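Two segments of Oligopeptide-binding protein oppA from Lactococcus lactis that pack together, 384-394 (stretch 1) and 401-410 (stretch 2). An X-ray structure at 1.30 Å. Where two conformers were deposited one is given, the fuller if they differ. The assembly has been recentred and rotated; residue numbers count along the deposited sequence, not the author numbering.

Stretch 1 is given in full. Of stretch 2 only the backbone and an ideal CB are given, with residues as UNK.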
# COMPACT_ATOMS: atom_id res chain seq x y z
N ALA A 384 29.05 5.70 9.61
CA ALA A 384 28.90 5.95 8.19
C ALA A 384 30.22 6.32 7.53
O ALA A 384 30.57 5.74 6.57
CB ALA A 384 27.87 7.06 7.98
N ASN A 385 30.92 7.29 8.10
CA ASN A 385 32.25 7.68 7.57
C ASN A 385 33.27 6.51 7.59
O ASN A 385 33.98 6.34 6.66
CB ASN A 385 32.78 8.94 8.34
CG ASN A 385 32.15 10.26 7.84
OD1 ASN A 385 32.16 10.55 6.72
ND2 ASN A 385 31.68 11.04 8.77
N LYS A 386 33.28 5.73 8.66
CA LYS A 386 34.16 4.55 8.79
C LYS A 386 33.86 3.54 7.66
O LYS A 386 34.74 3.07 7.04
CB LYS A 386 33.99 3.93 10.17
CG LYS A 386 34.88 2.70 10.41
CD LYS A 386 34.72 2.21 11.86
CE LYS A 386 35.45 0.95 12.16
NZ LYS A 386 34.65 -0.11 11.86
N LEU A 387 32.57 3.24 7.44
CA LEU A 387 32.15 2.29 6.41
C LEU A 387 32.64 2.71 5.04
O LEU A 387 33.08 1.92 4.28
CB LEU A 387 30.61 2.15 6.40
CG LEU A 387 30.05 1.31 7.55
CD1 LEU A 387 28.56 1.55 7.67
CD2 LEU A 387 30.23 -0.22 7.28
N LEU A 388 32.54 4.00 4.76
CA LEU A 388 32.94 4.54 3.46
C LEU A 388 34.48 4.52 3.31
O LEU A 388 34.96 4.16 2.29
CB LEU A 388 32.36 5.97 3.27
CG LEU A 388 30.81 5.94 3.08
CD1 LEU A 388 30.29 7.39 3.14
CD2 LEU A 388 30.48 5.24 1.76
N ASP A 389 35.19 4.90 4.37
CA ASP A 389 36.67 4.85 4.38
C ASP A 389 37.13 3.40 4.12
O ASP A 389 37.94 3.18 3.29
CB ASP A 389 37.24 5.27 5.75
CG ASP A 389 37.36 6.74 5.93
OD1 ASP A 389 37.21 7.48 4.96
OD2 ASP A 389 37.53 7.14 7.04
N GLU A 390 36.54 2.46 4.85
CA GLU A 390 36.87 1.01 4.73
C GLU A 390 36.60 0.45 3.34
O GLU A 390 37.25 -0.45 2.91
CB GLU A 390 36.14 0.18 5.80
CG GLU A 390 36.63 0.40 7.22
CD GLU A 390 35.81 -0.29 8.26
OE1 GLU A 390 34.68 -0.73 8.01
OE2 GLU A 390 36.30 -0.36 9.35
N ASP A 391 35.63 1.00 2.63
CA ASP A 391 35.24 0.54 1.30
C ASP A 391 35.94 1.28 0.16
O ASP A 391 35.65 1.09 -0.93
CB ASP A 391 33.69 0.63 1.14
CG ASP A 391 33.15 -0.21 0.01
OD1 ASP A 391 33.51 -1.33 -0.12
OD2 ASP A 391 32.46 0.33 -0.81
N GLY A 392 36.91 2.11 0.47
CA GLY A 392 37.69 2.76 -0.57
C GLY A 392 37.10 4.02 -1.17
O GLY A 392 37.49 4.43 -2.19
N TRP A 393 36.07 4.57 -0.53
CA TRP A 393 35.47 5.82 -0.99
C TRP A 393 36.20 6.95 -0.21
O TRP A 393 35.74 7.37 0.79
CB TRP A 393 33.95 5.79 -0.73
CG TRP A 393 33.18 4.95 -1.73
CD1 TRP A 393 32.74 3.67 -1.58
CD2 TRP A 393 32.85 5.34 -3.06
NE1 TRP A 393 32.15 3.25 -2.73
CE2 TRP A 393 32.19 4.23 -3.67
CE3 TRP A 393 33.06 6.50 -3.82
CZ2 TRP A 393 31.73 4.26 -4.95
CZ3 TRP A 393 32.60 6.53 -5.11
CH2 TRP A 393 31.92 5.40 -5.66
N LYS A 394 37.34 7.38 -0.75
CA LYS A 394 38.23 8.32 -0.06
C LYS A 394 37.78 9.74 -0.24
O LYS A 394 37.45 10.14 -1.30
CB LYS A 394 39.62 8.14 -0.66
CG LYS A 394 40.69 9.04 -0.00
CD LYS A 394 42.12 8.67 -0.58
CE LYS A 394 43.13 9.82 -0.32
NZ LYS A 394 43.38 10.04 1.12
N UNK A 401 33.78 15.84 -1.00
CA UNK A 401 33.06 14.61 -1.36
C UNK A 401 34.04 13.47 -1.67
O UNK A 401 35.18 13.68 -2.04
CB UNK A 401 32.15 14.86 -2.56
N UNK A 402 33.52 12.27 -1.49
CA UNK A 402 34.29 11.05 -1.68
C UNK A 402 34.34 10.56 -3.11
O UNK A 402 33.47 10.88 -3.87
CB UNK A 402 33.72 9.94 -0.80
N UNK A 403 35.40 9.81 -3.42
CA UNK A 403 35.65 9.29 -4.76
C UNK A 403 36.27 7.88 -4.65
O UNK A 403 36.92 7.57 -3.73
CB UNK A 403 36.57 10.23 -5.54
N UNK A 404 36.04 7.08 -5.68
CA UNK A 404 36.63 5.77 -5.80
C UNK A 404 37.08 5.61 -7.24
O UNK A 404 36.26 5.62 -8.13
CB UNK A 404 35.65 4.67 -5.39
N UNK A 405 38.39 5.49 -7.44
CA UNK A 405 39.00 5.39 -8.75
C UNK A 405 38.48 6.46 -9.68
O UNK A 405 38.11 6.17 -10.80
CB UNK A 405 38.75 4.00 -9.35
N UNK A 406 38.46 7.69 -9.22
CA UNK A 406 37.97 8.81 -9.99
C UNK A 406 36.44 9.04 -10.06
O UNK A 406 36.05 10.09 -10.46
CB UNK A 406 38.50 8.64 -11.42
N UNK A 407 35.63 8.05 -9.74
CA UNK A 407 34.14 8.20 -9.70
C UNK A 407 33.76 9.03 -8.46
O UNK A 407 34.11 8.67 -7.39
CB UNK A 407 33.45 6.84 -9.66
N UNK A 408 33.06 10.15 -8.64
CA UNK A 408 32.57 10.94 -7.51
C UNK A 408 31.31 10.31 -6.96
O UNK A 408 30.45 9.84 -7.72
CB UNK A 408 32.31 12.39 -7.92
N UNK A 409 31.19 10.29 -5.64
CA UNK A 409 30.04 9.70 -4.96
C UNK A 409 28.88 10.70 -4.98
O UNK A 409 28.64 11.42 -4.00
CB UNK A 409 30.40 9.31 -3.53
N UNK A 410 28.20 10.77 -6.12
CA UNK A 410 27.10 11.70 -6.36
C UNK A 410 25.86 10.88 -6.72
O UNK A 410 25.96 9.91 -7.46
CB UNK A 410 27.45 12.70 -7.47

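At position 401 the CB points sideways and nothing of stretch 1 lies within 5.5 Å, so this contact scarcely constrains the choice. The residue is Tyr401, whose side chain leads away.

Position 402 is far more demanding. Its CA-to-CB bond points toward stretch 1, and the ideal CB sits 3.6 Å from Trp393 O, an acceptor close at hand; farther out OD1 of Asn385 and OD1 of Asp389 offer two more, with Leu388 alongside, an apolar surface for the chain to lie against. Only a long donor could reach Asn385 and Asp389 as well; lysine or arginine would suit, and several acceptors at once favour a guanidinium. Arg402 is the deposited residue. Its NH1 donates to Trp393 O (2.8 Å) and, in a salt bridge, to Asp389 OD1 (2.8 Å), while NH2 donates to Asn385 OD1 (2.9 Å). All three acceptors lie at the edge of the guanidinium, near its plane, leaving one face to Leu388 CB. A water accepts from Arg402 NH2 (3.1 Å) and donates to Asp389 OD2 (2.7 Å).

At 403 the backbone does the pairing, in an antiparallel bridge with Lys394: the N of 403 donates to Lys394 O (3.0 Å), and its O receives a weak bond from Lys394 N (3.0 Å). The CB shares a sheet face with the Lys394 side chain, so polar residues would serve, an acid plausibly. It is Glu403, though no salt bridge joins the two.

Position 404 points toward stretch 1, its CB 3.5 Å from Trp393 CE3, with Asp391 beyond. An aliphatic stem would cover the indole; a cationic end would answer the aspartate. Lys404 does both: its CB stands 3.5 Å from the centroid of the Trp393 six-membered ring, and NZ donates to Asp391 O (2.9 Å) and, in a salt bridge, to Asp391 OD2 (3.2 Å).

Positions 405 and 406 lie in a type I' turn, beyond reach of stretch 1. Positive phi at 405 suits Asn, Asp or Gly; it is Asp405. At 406 a CB would jam against the preceding carbonyl O, hence Gly406.

Position 407 points toward the indole rim, its CB 4.5 Å from Trp393 CH2, with open space beyond; a flexible chain suits. Lys407 passes its CG 4.0 Å from Trp393 CH2, then its end leads away.

Position 408 points away, so as far as stretch 1 goes most residues would suit; Glu408 bonds elsewhere in the structure.

Position 409 points toward Trp393, its CB 3.9 Å from CE3, inviting a branched aliphatic. Leu409 places CD1 4.1 Å from the six-membered ring centroid, on the face opposite Lys404, and CD2 4.2 Å from Leu388 CD2.

Position 410 is out of reach, and stretch 1 sets no preference; it is Ser410.

Stretch 2 401-410: YREKDGKELS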
# COMPACT_ATOMS: atom_id res chain seq x y z
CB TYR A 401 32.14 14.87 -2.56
CG TYR A 401 31.07 15.91 -2.26
CD1 TYR A 401 30.04 15.66 -1.38
CD2 TYR A 401 31.15 17.16 -2.82
CE1 TYR A 401 29.06 16.59 -1.13
CE2 TYR A 401 30.21 18.10 -2.55
CZ TYR A 401 29.17 17.82 -1.69
OH TYR A 401 28.20 18.77 -1.40
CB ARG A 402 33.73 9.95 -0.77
CG ARG A 402 33.89 10.27 0.77
CD ARG A 402 33.15 9.21 1.58
NE ARG A 402 33.24 9.49 3.02
CZ ARG A 402 34.27 9.19 3.80
NH1 ARG A 402 35.26 8.53 3.28
NH2 ARG A 402 34.25 9.44 5.08
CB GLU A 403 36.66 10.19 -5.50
CG GLU A 403 36.28 11.67 -5.61
CD GLU A 403 37.33 12.51 -6.30
OE1 GLU A 403 38.27 11.91 -6.80
OE2 GLU A 403 37.18 13.68 -6.35
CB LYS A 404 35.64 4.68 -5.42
CG LYS A 404 36.27 3.25 -5.51
CD LYS A 404 35.27 2.16 -5.28
CE LYS A 404 35.07 1.98 -3.80
NZ LYS A 404 34.31 0.71 -3.42
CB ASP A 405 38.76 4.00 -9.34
CG ASP A 405 39.68 3.71 -10.56
OD1 ASP A 405 40.80 4.26 -10.66
OD2 ASP A 405 39.20 2.96 -11.42
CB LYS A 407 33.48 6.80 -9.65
CG LYS A 407 31.95 6.74 -9.46
CD LYS A 407 31.09 7.65 -10.32
CE LYS A 407 29.58 7.27 -10.14
NZ LYS A 407 28.62 7.88 -11.15
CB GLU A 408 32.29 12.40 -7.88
CG GLU A 408 31.75 13.24 -6.70
CD GLU A 408 31.72 14.74 -6.96
OE1 GLU A 408 30.79 15.22 -7.65
OE2 GLU A 408 32.62 15.44 -6.45
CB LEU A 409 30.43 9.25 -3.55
CG LEU A 409 29.43 8.44 -2.74
CD1 LEU A 409 28.87 7.28 -3.55
CD2 LEU A 409 30.10 7.91 -1.47
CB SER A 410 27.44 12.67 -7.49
OG SER A 410 28.65 13.35 -7.21
O HOH W 1 36.24 9.46 7.50
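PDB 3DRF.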